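PDB 3LO0: inorganic pyrophosphatase from Ehrlichia chaffeensis, which probably catalyses the magnesium-dependent hydrolysis of inorganic pyrophosphate to two phosphate ions and works as a homohexamer. Local coordinates for residues 53-56 against 61-64; 25-30 against 36-41; 125-130 against 185-190. All coordinates share one frame; numbering follows the deposited sequence.

Overall arrangement
The three contacts follow one another along the chain and differ in burial and chemistry. Contact 1 is a surface hairpin of strands 50-55 and 60-66, combining backbone pairing, an aromatic pair and carboxylates. Contact 2 is buried: N38 of strand 37-41 holds the N-terminal loop, its side-chain amide and backbone N-H donating to two successive loop carbonyls. Contact 3, partly buried, packs helix 180-189 on strand 124-131 through apolar groups alone. Contacts 2 and 3 share the larger sheet and touch where I37 CG2 lies 4.2 Å from I187 CD1. F61 CZ comes 3.7 Å from I41 O, linking contact 1 to contact 2, whereas contacts 1 and 3 stay about 9 Å apart at their nearest atoms.

Contact 1: residues 53-56 against 61-64; sequences EFDK and FCVD
F54 and F61 form a T-shaped pair. The CD1 corner of F54 stands over the centre of the F61 ring, 3.9 Å above its plane, and F61 CE2 lies at the F54 edge, near the plane of that ring. The planes are 77° apart. F54 holds CG anti to its backbone N (chi1 -171°), which brings CD1 over F61. Both rings project from one face of a two-stranded ladder, as a non-hydrogen-bonded antiparallel pair. The next pair, E53 with C62, is hydrogen-bonded: E53 N to C62 O and C62 N to E53 O are each 2.9 Å, the latter nearly straight. D55 CB meets C62 SG at 3.7 Å, while D55 OD1 accepts a hydrogen bond from K58 N. The side chains of E53 and D64 lie side by side, their carboxylate planes 29° apart, with E53 OE1 3.5 Å from D64 OD2; K51, and R108 of a second subunit, each make a weak, long ion pair with D64. This belongs to the β-hairpin of strands 50-55 and 60-66; strand 60-66 also forms backbone hydrogen bonds with that second subunit, whose M102 packs on F61 and V106 on C62.

Contact 2: residues 25-30 against 36-41; sequences DNVTGG and EINVII
N38 reaches from strand 37-41 to the N-terminal loop and grips it at T28. Its CG is anti to the carbonyl carbon and beside the backbone N (chi1 -67°), which swings the amide toward the loop. ND2 then donates to T28 O at 3.0 Å. Seen from the amide, the bond is well directed, since T28 O lies in the amide plane; seen from T28, the donor sits above the carbonyl plane and not on a lone pair. A second bond runs from N38 N to G29 O, 3.0 Å. The same G29 O receives a CA-H...O contact from I37 CA at 3.3 Å. One residue of the strand therefore holds two successive carbonyls of the loop, by side chain and backbone together.

Strand 37-41 belongs to the curled sheet that forms the OB-fold-like barrel of the PPase family: I37 and V39 pair with A109 and I107 of strand 106-118, and I40 pairs with F79. The loop, its direction 146° from that of the strand, supplies G29 O to the N-H of N38.

G30 has a phi of 159°, at which a side chain would be jammed against the preceding carbonyl O, so the backbone shape calls for glycine; its CA passes 3.7 Å from E36 O. T28 OG1 makes a weak bond to G30 O. Further back, V27 directs CG1 at I40 CD1, 4.3 Å away. L60 of a third subunit packs on V27, and K58 of the same subunit on N38.

Contact 3: residues 125-130 against 185-190; sequences VKILAV and KLILSA
I127 and I187 have the nearest pair of CA atoms between strand 125-130 and helix 185-189, yet these are 8.6 Å apart, so side chains alone bridge the gap. Extended backbone angles along the strand turn alternate residues, V125 and I127, toward the helix. The helix answers with two consecutive residues, L186 and I187. Its regular geometry persists to its last turn, where S189 N bonds to K185 O at 2.9 Å; A190 N is then shared between L186 O and I187 O in two weak bonds.

V125 and L186 reach toward each other tip to tip, the methyls V125 CG1 and L186 CD1 meeting at 4.2 Å. V125 holds CG1 anti to its carbonyl carbon (chi1 -55°), while L186 places CG likewise, beside the backbone N (chi1 -70°). The neighbouring pair is similar: the branch methyl I127 CG2 and the terminal methyl I187 CD1 stand 4.4 Å apart. I187 leaves the helix obliquely, and its CD1 then reaches in toward the strand. The same CD1 also meets I37 of strand 37-41, so this methyl touches two strands of the sheet.

Around the pairs, V93 and V91 pack on I127, and V114 and V116 of strand 106-118 on V125. Between the two contact residues, K126 is directed away from the helix; its NZ hydrogen-bonds to Y77 OH, a predicted substrate-binding residue, and makes weak, long ion pairs with D92 and D124, predicted magnesium ligands.

The chemistry across the contact is purely apolar, methyl against methyl, at or slightly beyond van der Waals contact, with 161 Å² buried in all. With no polar pair between the segments, the helix rests on the strand here through apolar burial, modest in extent.

Contact 1: residues 53-56 against 61-64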
ATOM      1  N   GLU A  53      -2.700 -19.931   6.208  1.00 27.75           N
ATOM      2  CA  GLU A  53      -2.788 -21.327   5.846  1.00 29.60           C
ATOM      3  C   GLU A  53      -4.262 -21.689   5.757  1.00 30.67           C
ATOM      4  O   GLU A  53      -5.053 -21.315   6.621  1.00 29.27           O
ATOM      5  CB  GLU A  53      -2.100 -22.205   6.888  1.00 30.36           C
ATOM      6  CG  GLU A  53      -1.906 -23.641   6.459  1.00 35.94           C
ATOM      7  CD  GLU A  53      -0.852 -24.346   7.299  1.00 40.66           C
ATOM      8  OE1 GLU A  53      -0.878 -24.139   8.525  1.00 41.56           O
ATOM      9  OE2 GLU A  53      -0.024 -25.105   6.734  1.00 43.44           O
ATOM     10  N   PHE A  54      -4.634 -22.367   4.686  1.00 32.13           N
ATOM     11  CA  PHE A  54      -5.992 -22.864   4.552  1.00 34.27           C
ATOM     12  C   PHE A  54      -6.198 -24.036   5.501  1.00 35.78           C
ATOM     13  O   PHE A  54      -5.399 -24.975   5.507  1.00 35.00           O
ATOM     14  CB  PHE A  54      -6.299 -23.331   3.126  1.00 35.01           C
ATOM     15  CG  PHE A  54      -7.757 -23.635   2.924  1.00 37.80           C
ATOM     16  CD1 PHE A  54      -8.670 -22.603   2.742  1.00 39.23           C
ATOM     17  CD2 PHE A  54      -8.214 -24.932   2.981  1.00 42.03           C
ATOM     18  CE1 PHE A  54     -10.024 -22.869   2.594  1.00 41.94           C
ATOM     19  CE2 PHE A  54      -9.570 -25.211   2.837  1.00 43.93           C
ATOM     20  CZ  PHE A  54     -10.469 -24.169   2.636  1.00 42.99           C
ATOM     21  N   ASP A  55      -7.278 -23.986   6.283  1.00 37.28           N
ATOM     22  CA  ASP A  55      -7.555 -25.025   7.275  1.00 39.75           C
ATOM     23  C   ASP A  55      -8.698 -25.842   6.715  1.00 41.06           C
ATOM     24  O   ASP A  55      -9.810 -25.351   6.608  1.00 41.34           O
ATOM     25  CB  ASP A  55      -7.894 -24.400   8.639  1.00 40.50           C
ATOM     26  CG  ASP A  55      -8.035 -25.437   9.778  1.00 43.17           C
ATOM     27  OD1 ASP A  55      -8.737 -26.444   9.628  1.00 46.16           O
ATOM     28  OD2 ASP A  55      -7.466 -25.212  10.868  1.00 48.45           O
ATOM     29  N   LYS A  56      -8.390 -27.078   6.321  1.00 42.46           N
ATOM     30  CA  LYS A  56      -9.368 -27.994   5.713  1.00 44.29           C
ATOM     31  C   LYS A  56     -10.578 -28.225   6.606  1.00 45.85           C
ATOM     32  O   LYS A  56     -11.716 -28.191   6.139  1.00 47.45           O
ATOM     33  CB  LYS A  56      -8.712 -29.349   5.377  1.00 44.26           C
ATOM     34  N   PHE A  61      -9.281 -19.690   5.959  1.00 32.06           N
ATOM     35  CA  PHE A  61      -7.867 -19.304   6.152  1.00 30.84           C
ATOM     36  C   PHE A  61      -7.628 -18.923   7.609  1.00 29.59           C
ATOM     37  O   PHE A  61      -8.489 -18.292   8.226  1.00 29.30           O
ATOM     38  CB  PHE A  61      -7.467 -18.132   5.245  1.00 30.94           C
ATOM     39  CG  PHE A  61      -7.316 -18.528   3.817  1.00 33.87           C
ATOM     40  CD1 PHE A  61      -6.123 -19.045   3.353  1.00 36.30           C
ATOM     41  CD2 PHE A  61      -8.395 -18.440   2.944  1.00 38.91           C
ATOM     42  CE1 PHE A  61      -5.990 -19.467   2.030  1.00 37.35           C
ATOM     43  CE2 PHE A  61      -8.276 -18.848   1.613  1.00 40.21           C
ATOM     44  CZ  PHE A  61      -7.069 -19.366   1.155  1.00 38.62           C
ATOM     45  N   CYS A  62      -6.495 -19.360   8.151  1.00 28.11           N
ATOM     46  CA  CYS A  62      -6.079 -19.042   9.521  1.00 28.90           C
ATOM     47  C   CYS A  62      -4.698 -18.443   9.477  1.00 27.83           C
ATOM     48  O   CYS A  62      -3.891 -18.744   8.561  1.00 26.06           O
ATOM     49  CB  CYS A  62      -6.004 -20.292  10.393  1.00 29.75           C
ATOM     50  SG  CYS A  62      -7.543 -21.237  10.499  1.00 35.03           S
ATOM     51  N   VAL A  63      -4.429 -17.604  10.463  1.00 27.06           N
ATOM     52  CA  VAL A  63      -3.094 -17.095  10.666  1.00 27.19           C
ATOM     53  C   VAL A  63      -2.305 -18.231  11.321  1.00 28.36           C
ATOM     54  O   VAL A  63      -2.547 -18.568  12.479  1.00 28.68           O
ATOM     55  CB  VAL A  63      -3.087 -15.830  11.547  1.00 27.33           C
ATOM     56  CG1 VAL A  63      -1.668 -15.300  11.745  1.00 26.59           C
ATOM     57  CG2 VAL A  63      -3.947 -14.730  10.901  1.00 25.40           C
ATOM     58  N   ASP A  64      -1.400 -18.855  10.573  1.00 27.76           N
ATOM     59  CA  ASP A  64      -0.542 -19.856  11.187  1.00 29.14           C
ATOM     60  C   ASP A  64       0.400 -19.160  12.163  1.00 28.55           C
ATOM     61  O   ASP A  64       0.533 -19.550  13.305  1.00 27.90           O
ATOM     62  CB  ASP A  64       0.267 -20.622  10.135  1.00 29.24           C
ATOM     63  CG  ASP A  64       1.009 -21.833  10.728  1.00 34.06           C
ATOM     64  OD1 ASP A  64       0.756 -22.210  11.901  1.00 42.58           O
ATOM     65  OD2 ASP A  64       1.842 -22.425  10.019  1.00 41.64           O
TER

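Contact 2: residues 25-30 against 36-41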
ATOM      1  N   ASP A  25     -14.008 -28.606  -2.686  1.00 46.61           N
ATOM      2  CA  ASP A  25     -14.955 -29.660  -3.185  1.00 46.75           C
ATOM      3  C   ASP A  25     -15.130 -29.561  -4.707  1.00 46.70           C
ATOM      4  O   ASP A  25     -15.018 -30.566  -5.425  1.00 46.42           O
ATOM      5  CB  ASP A  25     -16.316 -29.544  -2.491  1.00 48.28           C
ATOM      6  N   ASN A  26     -15.394 -28.346  -5.188  1.00 45.96           N
ATOM      7  CA  ASN A  26     -15.617 -28.102  -6.615  1.00 45.82           C
ATOM      8  C   ASN A  26     -14.361 -27.651  -7.397  1.00 44.20           C
ATOM      9  O   ASN A  26     -14.484 -27.238  -8.562  1.00 45.15           O
ATOM     10  CB  ASN A  26     -16.737 -27.066  -6.788  1.00 46.95           C
ATOM     11  N   VAL A  27     -13.178 -27.714  -6.774  1.00 41.59           N
ATOM     12  CA  VAL A  27     -11.916 -27.357  -7.451  1.00 39.91           C
ATOM     13  C   VAL A  27     -10.884 -28.497  -7.401  1.00 38.45           C
ATOM     14  O   VAL A  27     -10.634 -29.039  -6.337  1.00 39.04           O
ATOM     15  CB  VAL A  27     -11.290 -26.075  -6.850  1.00 39.40           C
ATOM     16  CG1 VAL A  27     -10.980 -26.248  -5.367  1.00 39.29           C
ATOM     17  CG2 VAL A  27     -10.062 -25.686  -7.622  1.00 39.47           C
ATOM     18  N   THR A  28     -10.290 -28.813  -8.552  1.00 36.57           N
ATOM     19  CA  THR A  28      -9.323 -29.898  -8.711  1.00 35.12           C
ATOM     20  C   THR A  28      -7.889 -29.353  -8.832  1.00 33.37           C
ATOM     21  O   THR A  28      -7.679 -28.162  -8.906  1.00 31.51           O
ATOM     22  CB  THR A  28      -9.621 -30.728  -9.976  1.00 34.08           C
ATOM     23  OG1 THR A  28      -9.197 -30.008 -11.137  1.00 34.95           O
ATOM     24  CG2 THR A  28     -11.135 -31.045 -10.112  1.00 35.85           C
ATOM     25  N   GLY A  29      -6.930 -30.267  -8.937  1.00 33.31           N
ATOM     26  CA  GLY A  29      -5.541 -29.939  -8.996  1.00 32.99           C
ATOM     27  C   GLY A  29      -5.061 -29.320 -10.281  1.00 33.75           C
ATOM     28  O   GLY A  29      -3.926 -28.890 -10.351  1.00 34.54           O
ATOM     29  N   GLY A  30      -5.890 -29.293 -11.309  1.00 34.88           N
ATOM     30  CA  GLY A  30      -5.464 -28.746 -12.570  1.00 35.97           C
ATOM     31  C   GLY A  30      -6.297 -29.210 -13.764  1.00 37.94           C
ATOM     32  O   GLY A  30      -7.060 -30.211 -13.723  1.00 37.43           O
ATOM     33  N   GLU A  36      -0.300 -28.333 -16.384  1.00 24.17           N
ATOM     34  CA  GLU A  36      -0.976 -27.179 -15.814  1.00 24.85           C
ATOM     35  C   GLU A  36      -1.614 -27.605 -14.520  1.00 23.79           C
ATOM     36  O   GLU A  36      -2.251 -28.697 -14.439  1.00 22.41           O
ATOM     37  CB  GLU A  36      -2.045 -26.641 -16.748  1.00 26.73           C
ATOM     38  CG  GLU A  36      -1.519 -26.089 -18.092  1.00 30.90           C
ATOM     39  CD  GLU A  36      -2.673 -25.761 -19.062  1.00 38.56           C
ATOM     40  OE1 GLU A  36      -2.959 -26.586 -19.976  1.00 46.70           O
ATOM     41  OE2 GLU A  36      -3.323 -24.714 -18.879  1.00 40.08           O
ATOM     42  N   ILE A  37      -1.475 -26.710 -13.535  1.00 21.93           N
ATOM     43  CA  ILE A  37      -1.984 -26.923 -12.226  1.00 21.69           C
ATOM     44  C   ILE A  37      -2.788 -25.714 -11.744  1.00 22.05           C
ATOM     45  O   ILE A  37      -2.457 -24.550 -12.044  1.00 21.42           O
ATOM     46  CB  ILE A  37      -0.842 -27.223 -11.246  1.00 21.08           C
ATOM     47  CG1 ILE A  37       0.259 -26.175 -11.301  1.00 21.21           C
ATOM     48  CG2 ILE A  37      -0.231 -28.664 -11.521  1.00 21.31           C
ATOM     49  CD1 ILE A  37       1.249 -26.250 -10.079  1.00 18.74           C
ATOM     50  N   ASN A  38      -3.842 -26.005 -11.002  1.00 22.72           N
ATOM     51  CA  ASN A  38      -4.525 -24.984 -10.265  1.00 23.69           C
ATOM     52  C   ASN A  38      -3.810 -24.795  -8.953  1.00 23.56           C
ATOM     53  O   ASN A  38      -3.528 -25.756  -8.222  1.00 24.08           O
ATOM     54  CB  ASN A  38      -5.973 -25.331 -10.005  1.00 24.20           C
ATOM     55  CG  ASN A  38      -6.799 -25.365 -11.255  1.00 25.95           C
ATOM     56  OD1 ASN A  38      -6.601 -24.572 -12.174  1.00 27.44           O
ATOM     57  ND2 ASN A  38      -7.757 -26.295 -11.292  1.00 27.51           N
ATOM     58  N   VAL A  39      -3.537 -23.546  -8.616  1.00 21.82           N
ATOM     59  CA  VAL A  39      -2.939 -23.269  -7.329  1.00 21.03           C
ATOM     60  C   VAL A  39      -3.836 -22.315  -6.530  1.00 20.97           C
ATOM     61  O   VAL A  39      -4.222 -21.244  -7.025  1.00 20.83           O
ATOM     62  CB  VAL A  39      -1.540 -22.649  -7.503  1.00 21.47           C
ATOM     63  CG1 VAL A  39      -0.879 -22.453  -6.121  1.00 21.12           C
ATOM     64  CG2 VAL A  39      -0.687 -23.509  -8.461  1.00 22.45           C
ATOM     65  N   ILE A  40      -4.178 -22.710  -5.311  1.00 20.00           N
ATOM     66  CA  ILE A  40      -4.917 -21.832  -4.402  1.00 21.04           C
ATOM     67  C   ILE A  40      -3.905 -21.057  -3.634  1.00 19.61           C
ATOM     68  O   ILE A  40      -3.082 -21.649  -2.939  1.00 20.30           O
ATOM     69  CB  ILE A  40      -5.813 -22.597  -3.418  1.00 21.16           C
ATOM     70  CG1 ILE A  40      -6.957 -23.226  -4.193  1.00 23.63           C
ATOM     71  CG2 ILE A  40      -6.354 -21.609  -2.340  1.00 23.88           C
ATOM     72  CD1 ILE A  40      -8.014 -23.913  -3.345  1.00 25.05           C
ATOM     73  N   ILE A  41      -3.920 -19.740  -3.794  1.00 20.25           N
ATOM     74  CA  ILE A  41      -2.961 -18.872  -3.135  1.00 19.42           C
ATOM     75  C   ILE A  41      -3.320 -18.691  -1.653  1.00 20.37           C
ATOM     76  O   ILE A  41      -4.489 -18.418  -1.298  1.00 20.22           O
ATOM     77  CB  ILE A  41      -2.824 -17.496  -3.833  1.00 19.03           C
ATOM     78  CG1 ILE A  41      -2.322 -17.644  -5.291  1.00 19.27           C
ATOM     79  CG2 ILE A  41      -1.837 -16.606  -3.068  1.00 18.70           C
ATOM     80  CD1 ILE A  41      -1.008 -18.433  -5.410  1.00 20.23           C
TER

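Contact 3: residues 125-130 against 185-190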
ATOM      1  N   VAL A 125       9.705 -30.342  -0.375  1.00 35.87           N
ATOM      2  CA  VAL A 125       9.868 -29.716  -1.717  1.00 33.45           C
ATOM      3  C   VAL A 125       8.866 -28.580  -1.945  1.00 31.23           C
ATOM      4  O   VAL A 125       7.759 -28.625  -1.432  1.00 32.19           O
ATOM      5  CB  VAL A 125       9.675 -30.720  -2.882  1.00 33.09           C
ATOM      6  CG1 VAL A 125      10.605 -31.941  -2.734  1.00 31.66           C
ATOM      7  CG2 VAL A 125       8.201 -31.146  -2.991  1.00 32.36           C
ATOM      8  N   LYS A 126       9.269 -27.576  -2.725  1.00 28.93           N
ATOM      9  CA  LYS A 126       8.402 -26.470  -3.091  1.00 27.11           C
ATOM     10  C   LYS A 126       8.459 -26.371  -4.602  1.00 24.73           C
ATOM     11  O   LYS A 126       9.517 -26.092  -5.152  1.00 24.50           O
ATOM     12  CB  LYS A 126       8.872 -25.140  -2.481  1.00 27.14           C
ATOM     13  CG  LYS A 126       9.240 -25.241  -1.004  1.00 29.18           C
ATOM     14  CD  LYS A 126       8.005 -25.385  -0.143  1.00 27.99           C
ATOM     15  CE  LYS A 126       8.396 -25.522   1.294  1.00 27.87           C
ATOM     16  NZ  LYS A 126       7.227 -25.766   2.091  1.00 29.72           N
ATOM     17  N   ILE A 127       7.334 -26.611  -5.255  1.00 22.39           N
ATOM     18  CA  ILE A 127       7.223 -26.413  -6.698  1.00 21.26           C
ATOM     19  C   ILE A 127       7.387 -24.937  -7.016  1.00 20.49           C
ATOM     20  O   ILE A 127       6.901 -24.092  -6.266  1.00 20.42           O
ATOM     21  CB  ILE A 127       5.877 -26.904  -7.225  1.00 21.10           C
ATOM     22  CG1 ILE A 127       5.607 -28.362  -6.841  1.00 23.79           C
ATOM     23  CG2 ILE A 127       5.846 -26.780  -8.737  1.00 21.76           C
ATOM     24  CD1 ILE A 127       6.732 -29.331  -7.250  1.00 26.07           C
ATOM     25  N   LEU A 128       8.150 -24.619  -8.067  1.00 20.34           N
ATOM     26  CA  LEU A 128       8.210 -23.274  -8.640  1.00 19.40           C
ATOM     27  C   LEU A 128       7.435 -23.301  -9.952  1.00 19.41           C
ATOM     28  O   LEU A 128       7.683 -24.119 -10.831  1.00 19.58           O
ATOM     29  CB  LEU A 128       9.652 -22.804  -8.902  1.00 20.14           C
ATOM     30  CG  LEU A 128       9.808 -21.402  -9.526  1.00 20.27           C
ATOM     31  CD1 LEU A 128       9.285 -20.341  -8.558  1.00 19.93           C
ATOM     32  CD2 LEU A 128      11.290 -21.127 -10.041  1.00 22.04           C
ATOM     33  N   ALA A 129       6.491 -22.383 -10.101  1.00 19.70           N
ATOM     34  CA  ALA A 129       5.635 -22.354 -11.278  1.00 19.26           C
ATOM     35  C   ALA A 129       5.434 -20.918 -11.710  1.00 19.31           C
ATOM     36  O   ALA A 129       5.720 -19.981 -10.948  1.00 19.91           O
ATOM     37  CB  ALA A 129       4.262 -23.036 -10.956  1.00 18.90           C
ATOM     38  N   VAL A 130       4.964 -20.751 -12.942  1.00 19.68           N
ATOM     39  CA  VAL A 130       4.655 -19.460 -13.485  1.00 19.38           C
ATOM     40  C   VAL A 130       3.244 -19.484 -14.008  1.00 20.17           C
ATOM     41  O   VAL A 130       2.701 -20.558 -14.257  1.00 19.74           O
ATOM     42  CB  VAL A 130       5.600 -19.047 -14.609  1.00 19.87           C
ATOM     43  CG1 VAL A 130       7.036 -18.931 -14.088  1.00 18.55           C
ATOM     44  CG2 VAL A 130       5.449 -20.026 -15.841  1.00 18.41           C
ATOM     45  N   LYS A 185       6.686 -34.966 -11.979  1.00 25.17           N
ATOM     46  CA  LYS A 185       6.635 -36.325 -11.442  1.00 25.63           C
ATOM     47  C   LYS A 185       6.210 -36.269  -9.980  1.00 25.64           C
ATOM     48  O   LYS A 185       5.384 -37.074  -9.497  1.00 26.05           O
ATOM     49  CB  LYS A 185       8.026 -36.991 -11.579  1.00 25.58           C
ATOM     50  N   LEU A 186       6.768 -35.310  -9.257  1.00 25.92           N
ATOM     51  CA  LEU A 186       6.310 -35.075  -7.887  1.00 25.74           C
ATOM     52  C   LEU A 186       4.823 -34.750  -7.829  1.00 24.55           C
ATOM     53  O   LEU A 186       4.104 -35.230  -6.937  1.00 24.13           O
ATOM     54  CB  LEU A 186       7.113 -33.971  -7.232  1.00 26.71           C
ATOM     55  CG  LEU A 186       8.563 -34.385  -6.932  1.00 30.08           C
ATOM     56  CD1 LEU A 186       9.407 -33.161  -6.567  1.00 31.37           C
ATOM     57  CD2 LEU A 186       8.556 -35.399  -5.811  1.00 32.49           C
ATOM     58  N   ILE A 187       4.346 -33.923  -8.760  1.00 23.44           N
ATOM     59  CA  ILE A 187       2.916 -33.558  -8.754  1.00 22.68           C
ATOM     60  C   ILE A 187       2.066 -34.794  -9.040  1.00 22.81           C
ATOM     61  O   ILE A 187       1.069 -35.044  -8.347  1.00 22.89           O
ATOM     62  CB  ILE A 187       2.613 -32.442  -9.761  1.00 22.54           C
ATOM     63  CG1 ILE A 187       3.186 -31.121  -9.239  1.00 20.33           C
ATOM     64  CG2 ILE A 187       1.090 -32.328 -10.037  1.00 21.42           C
ATOM     65  CD1 ILE A 187       3.495 -30.078 -10.334  1.00 16.11           C
ATOM     66  N   LEU A 188       2.509 -35.599  -9.996  1.00 24.11           N
ATOM     67  CA  LEU A 188       1.775 -36.827 -10.336  1.00 25.24           C
ATOM     68  C   LEU A 188       1.708 -37.798  -9.182  1.00 26.10           C
ATOM     69  O   LEU A 188       0.639 -38.383  -8.947  1.00 26.65           O
ATOM     70  CB  LEU A 188       2.347 -37.508 -11.568  1.00 25.74           C
ATOM     71  CG  LEU A 188       2.046 -36.753 -12.871  1.00 27.35           C
ATOM     72  CD1 LEU A 188       2.573 -37.581 -14.003  1.00 28.60           C
ATOM     73  CD2 LEU A 188       0.554 -36.462 -13.056  1.00 26.19           C
ATOM     74  N   SER A 189       2.813 -37.981  -8.452  1.00 26.93           N
ATOM     75  CA  SER A 189       2.827 -38.925  -7.297  1.00 28.71           C
ATOM     76  C   SER A 189       1.947 -38.451  -6.144  1.00 28.61           C
ATOM     77  O   SER A 189       1.531 -39.236  -5.284  1.00 27.02           O
ATOM     78  CB  SER A 189       4.267 -39.144  -6.787  1.00 28.63           C
ATOM     79  OG  SER A 189       4.709 -38.009  -6.046  1.00 36.06           O
ATOM     80  N   ALA A 190       1.650 -37.159  -6.107  1.00 27.30           N
ATOM     81  CA  ALA A 190       0.788 -36.635  -5.068  1.00 27.42           C
ATOM     82  C   ALA A 190      -0.674 -36.667  -5.446  1.00 28.33           C
ATOM     83  O   ALA A 190      -1.505 -36.267  -4.631  1.00 28.94           O
ATOM     84  CB  ALA A 190       1.200 -35.195  -4.690  1.00 27.94           C
TER